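Side-chain contacts in malonyl coenzyme A-acyl carrier protein transacylase (Helicobacter pylori, PDB 2H1Y), which probably transfers the malonyl group from malonyl-CoA to holo-acyl carrier protein, supplying malonyl-ACP for fatty acid synthesis: residues Leu125-Gln128 and Arg129-Met133; Phe219-Gln222 and Glu223-Lys227; Leu256-Gln259 and Leu260-Pro263. All coordinates share one frame; numbering follows the deposited sequence.

Interaction 1 of 3, residues Leu125-Gln128 and Arg129-Met133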
loop_
_atom_site.group_PDB
_atom_site.type_symbol
_atom_site.label_atom_id
_atom_site.label_comp_id
_atom_site.label_asym_id
_atom_site.label_seq_id
_atom_site.Cartn_x
_atom_site.Cartn_y
_atom_site.Cartn_z
ATOM N N LEU A 125 8.012 3.659 11.773
ATOM C CA LEU A 125 6.753 4.338 11.484
ATOM C C LEU A 125 5.659 3.352 11.019
ATOM O O LEU A 125 4.532 3.405 11.526
ATOM C CB LEU A 125 6.948 5.462 10.469
ATOM C CG LEU A 125 5.674 6.230 10.083
ATOM C CD1 LEU A 125 5.292 7.240 11.143
ATOM C CD2 LEU A 125 5.859 6.921 8.758
ATOM N N THR A 126 5.995 2.457 10.079
ATOM C CA THR A 126 5.009 1.501 9.557
ATOM C C THR A 126 4.494 0.547 10.641
ATOM O O THR A 126 3.287 0.329 10.751
ATOM C CB THR A 126 5.511 0.714 8.301
ATOM O OG1 THR A 126 6.774 0.100 8.577
ATOM C CG2 THR A 126 5.640 1.642 7.083
ATOM N N HIS A 127 5.402 0.001 11.455
ATOM C CA HIS A 127 5.013 -0.835 12.583
ATOM C C HIS A 127 4.034 -0.079 13.478
ATOM O O HIS A 127 3.045 -0.640 13.958
ATOM C CB HIS A 127 6.248 -1.267 13.362
ATOM C CG HIS A 127 5.949 -1.934 14.672
ATOM N ND1 HIS A 127 5.723 -1.229 15.835
ATOM C CD2 HIS A 127 5.859 -3.242 15.008
ATOM C CE1 HIS A 127 5.494 -2.070 16.828
ATOM N NE2 HIS A 127 5.569 -3.300 16.354
ATOM N N GLN A 128 4.289 1.210 13.667
ATOM C CA GLN A 128 3.453 2.040 14.520
ATOM C C GLN A 128 2.070 2.269 13.893
ATOM O O GLN A 128 1.039 2.138 14.573
ATOM C CB GLN A 128 4.196 3.349 14.836
ATOM C CG GLN A 128 3.944 4.010 16.220
ATOM C CD GLN A 128 3.874 3.072 17.427
ATOM O OE1 GLN A 128 2.954 3.180 18.233
ATOM N NE2 GLN A 128 4.844 2.178 17.570
ATOM N N ARG A 129 2.045 2.563 12.593
ATOM C CA ARG A 129 0.796 2.770 11.858
ATOM C C ARG A 129 -0.116 1.564 12.014
ATOM O O ARG A 129 -1.318 1.710 12.220
ATOM C CB ARG A 129 1.096 3.015 10.379
ATOM C CG ARG A 129 -0.095 3.440 9.494
ATOM C CD ARG A 129 0.394 3.496 8.044
ATOM N NE ARG A 129 -0.606 3.864 7.045
ATOM C CZ ARG A 129 -1.384 3.009 6.377
ATOM N NH1 ARG A 129 -1.321 1.695 6.602
ATOM N NH2 ARG A 129 -2.233 3.477 5.461
ATOM N N GLY A 130 0.465 0.367 11.931
ATOM C CA GLY A 130 -0.298 -0.865 12.128
ATOM C C GLY A 130 -0.781 -1.027 13.558
ATOM O O GLY A 130 -1.909 -1.477 13.801
ATOM N N LYS A 131 0.080 -0.658 14.504
ATOM C CA LYS A 131 -0.222 -0.810 15.919
ATOM C C LYS A 131 -1.354 0.131 16.291
ATOM O O LYS A 131 -2.316 -0.266 16.974
ATOM C CB LYS A 131 1.020 -0.494 16.741
ATOM C CG LYS A 131 1.031 -1.103 18.103
ATOM C CD LYS A 131 2.357 -0.837 18.823
ATOM C CE LYS A 131 2.501 -1.765 20.034
ATOM N NZ LYS A 131 1.217 -1.851 20.812
ATOM N N MET A 132 -1.258 1.366 15.807
ATOM C CA MET A 132 -2.271 2.373 16.096
ATOM C C MET A 132 -3.623 2.082 15.431
ATOM O O MET A 132 -4.680 2.361 15.994
ATOM C CB MET A 132 -1.762 3.760 15.747
ATOM C CG MET A 132 -0.571 4.191 16.573
ATOM S SD MET A 132 0.053 5.768 15.990
ATOM C CE MET A 132 1.410 6.076 17.132
ATOM N N MET A 133 -3.581 1.494 14.245
ATOM C CA MET A 133 -4.810 1.034 13.591
ATOM C C MET A 133 -5.477 -0.084 14.404
ATOM O O MET A 133 -6.708 -0.119 14.537
ATOM C CB MET A 133 -4.544 0.593 12.141
ATOM C CG MET A 133 -4.420 1.749 11.146
ATOM S SD MET A 133 -3.992 1.311 9.433
ATOM C CE MET A 133 -5.194 0.014 9.096
#
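Gln128 and Met132, one helical turn apart, pack side chain on side chain. The methyl Met132 CE rests 3.4 Å from the methylene Gln128 CG and 3.5 Å from Gln128 OE1, so the thioether tip lies across the bent glutamine chain and also comes close to its amide oxygen. Gln128 bends at its second torsion (chi2 42°), while Met132 runs straight beyond CG, its CG anti to the carbonyl carbon (chi1 -63°); the two chains cross at a slant. One residue back, His127 and Lys131 lie side by side and point the same way: Lys131 CD approaches His127 CE1 at 3.9 Å, obliquely to the ring. The amine of Lys131 goes on to a salt bridge with Glu135.

The hydrogen bonds between the two halves are backbone ones. Arg129 N to Leu125 O measures 2.8 Å and Met132 N to Gln128 O 2.7 Å. Gly130 N to Thr126 O is longer, 3.1 Å, and Lys131 N to His127 O, at 3.0 Å, is the most bent of the four, with an N-H...O angle of 145°.

Arg129 extends fully from CG to NE and leads away from this turn; NH1 binds Gln73 and NH2 binds Ser104. The i to i+4 pattern is that of a regular alpha helix, and the buried, tethered guanidinium beside Ser104 is consistent with the malonyl pocket of FabD-type acyltransferases.

Interaction 2 of 3, residues Phe219-Gln222 and Glu223-Lys227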
loop_
_atom_site.group_PDB
_atom_site.type_symbol
_atom_site.label_atom_id
_atom_site.label_comp_id
_atom_site.label_asym_id
_atom_site.label_seq_id
_atom_site.Cartn_x
_atom_site.Cartn_y
_atom_site.Cartn_z
ATOM N N PHE A 219 -3.768 12.480 15.351
ATOM C CA PHE A 219 -2.752 13.298 15.985
ATOM C C PHE A 219 -1.433 12.578 16.325
ATOM O O PHE A 219 -0.365 13.085 15.973
ATOM C CB PHE A 219 -3.243 14.150 17.162
ATOM C CG PHE A 219 -2.312 15.265 17.432
ATOM C CD1 PHE A 219 -2.441 16.464 16.728
ATOM C CD2 PHE A 219 -1.196 15.073 18.263
ATOM C CE1 PHE A 219 -1.516 17.492 16.902
ATOM C CE2 PHE A 219 -0.267 16.076 18.447
ATOM C CZ PHE A 219 -0.415 17.295 17.761
ATOM N N LYS A 220 -1.503 11.430 17.008
ATOM C CA LYS A 220 -0.304 10.632 17.327
ATOM C C LYS A 220 0.531 10.301 16.082
ATOM O O LYS A 220 1.765 10.303 16.123
ATOM C CB LYS A 220 -0.667 9.335 18.058
ATOM C CG LYS A 220 -1.076 9.517 19.516
ATOM C CD LYS A 220 -0.732 8.284 20.395
ATOM C CE LYS A 220 0.784 8.180 20.727
ATOM N NZ LYS A 220 1.058 7.404 21.984
ATOM N N PHE A 221 -0.157 10.028 14.978
ATOM C CA PHE A 221 0.517 9.694 13.745
ATOM C C PHE A 221 1.203 10.916 13.151
ATOM O O PHE A 221 2.365 10.859 12.765
ATOM C CB PHE A 221 -0.446 9.039 12.745
ATOM C CG PHE A 221 0.248 8.222 11.704
ATOM C CD1 PHE A 221 1.077 7.171 12.070
ATOM C CD2 PHE A 221 0.102 8.515 10.371
ATOM C CE1 PHE A 221 1.737 6.427 11.118
ATOM C CE2 PHE A 221 0.750 7.771 9.416
ATOM C CZ PHE A 221 1.569 6.722 9.783
ATOM N N GLN A 222 0.483 12.028 13.122
ATOM C CA GLN A 222 1.025 13.307 12.664
ATOM C C GLN A 222 2.333 13.636 13.388
ATOM O O GLN A 222 3.359 13.932 12.760
ATOM C CB GLN A 222 -0.003 14.395 12.917
ATOM C CG GLN A 222 -0.015 15.505 11.903
ATOM C CD GLN A 222 -1.357 16.224 11.873
ATOM O OE1 GLN A 222 -2.396 15.624 11.557
ATOM N NE2 GLN A 222 -1.342 17.520 12.213
ATOM N N GLU A 223 2.293 13.538 14.713
ATOM C CA GLU A 223 3.476 13.705 15.556
ATOM C C GLU A 223 4.653 12.844 15.086
ATOM O O GLU A 223 5.778 13.337 14.947
ATOM C CB GLU A 223 3.122 13.383 17.003
ATOM C CG GLU A 223 4.229 13.642 18.006
ATOM C CD GLU A 223 3.809 13.262 19.423
ATOM O OE1 GLU A 223 3.168 12.196 19.584
ATOM O OE2 GLU A 223 4.114 14.032 20.367
ATOM N N LEU A 224 4.384 11.569 14.825
ATOM C CA LEU A 224 5.428 10.655 14.367
ATOM C C LEU A 224 5.992 10.970 12.963
ATOM O O LEU A 224 7.187 10.789 12.717
ATOM C CB LEU A 224 4.953 9.213 14.474
ATOM C CG LEU A 224 4.990 8.596 15.875
ATOM C CD1 LEU A 224 5.212 7.096 15.722
ATOM C CD2 LEU A 224 6.079 9.189 16.803
ATOM N N LEU A 225 5.128 11.461 12.071
ATOM C CA LEU A 225 5.526 11.961 10.745
ATOM C C LEU A 225 6.449 13.192 10.800
ATOM O O LEU A 225 7.465 13.264 10.088
ATOM C CB LEU A 225 4.280 12.282 9.903
ATOM C CG LEU A 225 3.471 11.086 9.375
ATOM C CD1 LEU A 225 2.015 11.461 9.112
ATOM C CD2 LEU A 225 4.114 10.551 8.120
ATOM N N GLU A 226 6.072 14.160 11.635
ATOM C CA GLU A 226 6.858 15.384 11.846
ATOM C C GLU A 226 8.244 15.071 12.364
ATOM O O GLU A 226 9.223 15.632 11.901
ATOM C CB GLU A 226 6.148 16.335 12.819
ATOM C CG GLU A 226 5.593 17.569 12.151
ATOM C CD GLU A 226 6.685 18.401 11.540
ATOM O OE1 GLU A 226 7.766 18.512 12.167
ATOM O OE2 GLU A 226 6.471 18.928 10.429
ATOM N N LYS A 227 8.307 14.144 13.306
ATOM C CA LYS A 227 9.557 13.739 13.918
ATOM C C LYS A 227 10.402 12.864 12.981
ATOM O O LYS A 227 11.618 12.824 13.117
ATOM C CB LYS A 227 9.234 13.021 15.228
ATOM C CG LYS A 227 10.380 12.610 16.106
ATOM C CD LYS A 227 9.885 11.497 17.043
ATOM C CE LYS A 227 11.021 10.862 17.839
ATOM N NZ LYS A 227 10.820 9.386 17.939
#
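Phe221 and Leu225 form the one apolar side-chain contact between the two halves of this helical stretch. Phe221 has its ring swung anti to the backbone N (chi1 -158°), beside its own carbonyl carbon, which sends the ring outward from the helix, where Leu225 reaches back to it. Leu225 takes the other choice, with CG anti to the carbonyl carbon (chi1 -72°). Leu225 CG then lies over one face of the phenyl group, and Leu225 CD1 stands 3.7 Å from Phe221 CD2 and 3.9 Å from Phe221 CE2. The same methyl lies 3.7 Å from Phe221 O, so it bridges the ring and the backbone.

Elsewhere side chains meet mainly main-chain oxygens. Leu224 CB sits 3.5 Å from Phe221 O, and Glu223 CB is equally far from Lys220 O. The Glu223 chain is extended, yet its OE1 remains 5.8 Å from Lys220 NZ, so these opposite charges do not form a salt bridge. Leu225 N donates to Phe221 O at 2.9 Å, one of four i to i+4 bonds here.

Helix 218-228 presents Phe221 and Leu224 to helix 119-137, whereas Gln222, Leu225 and Glu226 face helix 249-259, with Gln222 OE1 bonded to Ser257 OG. In sequence the helix falls between strand 199-202 of the antiparallel sheet and strand 236-238 of the mixed sheet.

Interaction 3 of 3, residues Leu256-Gln259 and Leu260-Pro263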
loop_
_atom_site.group_PDB
_atom_site.type_symbol
_atom_site.label_atom_id
_atom_site.label_comp_id
_atom_site.label_asym_id
_atom_site.label_seq_id
_atom_site.Cartn_x
_atom_site.Cartn_y
_atom_site.Cartn_z
ATOM N N LEU A 256 -0.314 11.992 4.415
ATOM C CA LEU A 256 -0.249 10.672 5.046
ATOM C C LEU A 256 -1.112 10.609 6.304
ATOM O O LEU A 256 -1.445 9.511 6.749
ATOM C CB LEU A 256 1.192 10.262 5.368
ATOM C CG LEU A 256 2.124 9.895 4.204
ATOM C CD1 LEU A 256 3.526 9.559 4.675
ATOM C CD2 LEU A 256 1.572 8.732 3.344
ATOM N N SER A 257 -1.474 11.770 6.870
ATOM C CA SER A 257 -2.374 11.834 8.042
ATOM C C SER A 257 -3.781 11.588 7.567
ATOM O O SER A 257 -4.476 10.693 8.032
ATOM C CB SER A 257 -2.405 13.231 8.680
ATOM O OG SER A 257 -1.206 13.601 9.331
ATOM N N LEU A 258 -4.177 12.432 6.631
ATOM C CA LEU A 258 -5.525 12.501 6.133
ATOM C C LEU A 258 -5.949 11.194 5.439
ATOM O O LEU A 258 -7.121 10.781 5.514
ATOM C CB LEU A 258 -5.606 13.698 5.177
ATOM C CG LEU A 258 -6.933 14.414 4.952
ATOM C CD1 LEU A 258 -7.436 14.209 3.506
ATOM C CD2 LEU A 258 -7.998 14.068 6.019
ATOM N N GLN A 259 -4.983 10.557 4.782
ATOM C CA GLN A 259 -5.178 9.273 4.132
ATOM C C GLN A 259 -5.986 8.317 5.011
ATOM O O GLN A 259 -6.998 7.767 4.563
ATOM C CB GLN A 259 -3.814 8.665 3.795
ATOM C CG GLN A 259 -3.874 7.527 2.802
ATOM C CD GLN A 259 -2.909 6.435 3.152
ATOM O OE1 GLN A 259 -2.903 5.927 4.280
ATOM N NE2 GLN A 259 -2.070 6.072 2.197
ATOM N N LEU A 260 -5.544 8.174 6.270
ATOM C CA LEU A 260 -6.084 7.225 7.264
ATOM C C LEU A 260 -7.588 7.269 7.471
ATOM O O LEU A 260 -8.180 6.265 7.816
ATOM C CB LEU A 260 -5.406 7.425 8.617
ATOM C CG LEU A 260 -3.880 7.330 8.618
ATOM C CD1 LEU A 260 -3.317 7.928 9.886
ATOM C CD2 LEU A 260 -3.409 5.885 8.435
ATOM N N THR A 261 -8.194 8.435 7.286
ATOM C CA THR A 261 -9.638 8.574 7.492
ATOM C C THR A 261 -10.397 8.807 6.194
ATOM O O THR A 261 -11.615 8.911 6.202
ATOM C CB THR A 261 -9.994 9.643 8.596
ATOM O OG1 THR A 261 -9.613 10.958 8.173
ATOM C CG2 THR A 261 -9.250 9.332 9.870
ATOM N N GLN A 262 -9.677 8.852 5.077
ATOM C CA GLN A 262 -10.296 9.059 3.756
ATOM C C GLN A 262 -10.170 7.845 2.840
ATOM O O GLN A 262 -9.129 7.183 2.832
ATOM C CB GLN A 262 -9.674 10.266 3.032
ATOM C CG GLN A 262 -9.889 11.626 3.688
ATOM C CD GLN A 262 -11.279 11.789 4.242
ATOM O OE1 GLN A 262 -11.466 11.812 5.465
ATOM N NE2 GLN A 262 -12.271 11.869 3.361
ATOM N N PRO A 263 -11.195 7.595 2.010
ATOM C CA PRO A 263 -11.137 6.520 1.034
ATOM C C PRO A 263 -9.842 6.550 0.230
ATOM O O PRO A 263 -9.389 7.625 -0.202
ATOM C CB PRO A 263 -12.305 6.834 0.104
ATOM C CG PRO A 263 -13.282 7.522 0.970
ATOM C CD PRO A 263 -12.461 8.345 1.919
#
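The peptide carbonyls of Ser257, Leu258 and Gln259 are the flat groups that take bonds across this turn, from Leu260, Thr261 and Gln262. The donors stand above the carbonyl planes: Leu260 N is 49° out of that of Ser257, Thr261 N 51° out of that of Leu258, and Gln262 N 58° out of that of Gln259. Leu260 N to Ser257 O is 3.3 Å, Thr261 N to Leu258 O 3.1 Å, and Gln262 N to Gln259 O 2.9 Å; the last closes a type I beta turn from Gln259 to Gln262. A weak second bond from Gln262 N gives Leu258 O two donors. The Gln259 and Leu260 side chains cross at a slant, Gln259 OE1 coming 4.2 Å from Leu260 CD2.

Carbon atoms pack beside the turn. Leu258 CD1 touches Gln262 CG at 3.6 Å; Leu258 sets CG anti to its backbone N, which sends its methyls forward to that chain. Thr261 crosses Leu258 at about a right angle. Leu260 turns back toward Leu256-Ser257 and lies against main-chain oxygens, its CG 3.5 Å from Ser257 O.

Gln259 is buried, but its amide is satisfied from both ends: OE1 accepts from Arg129 NH2, while NE2 reaches Ser104 O and Glu107 OE2. Its backbone O also binds His210 ND1. These bonds would tend to hold Arg129 and His210 in place, consistent with a second-shell position beside the active site of this acyltransferase.

All three contacts are local, yet each touches the other two, and Phe221 of helix 218-228 packs against both others: its CE1 lies 3.5 Å from Arg129 CB, and its CD2 lies 3.5 Å from Leu260 CD1. Interaction 1 is buried; interactions 2 and 3 are partly buried. Interaction 2, with four exposed residues, has its centre about 19 Å from the centre of the chain, against about 13 Å for the other two. Interactions 1 and 2 touch by packing alone, such as Gln128 CG to Leu224 CD1 at 3.4 Å, whereas interaction 3 adds polar links to both. Regular i to i+4 bonding in the two helices contrasts with the mainly i to i+3 bonding of 256-263.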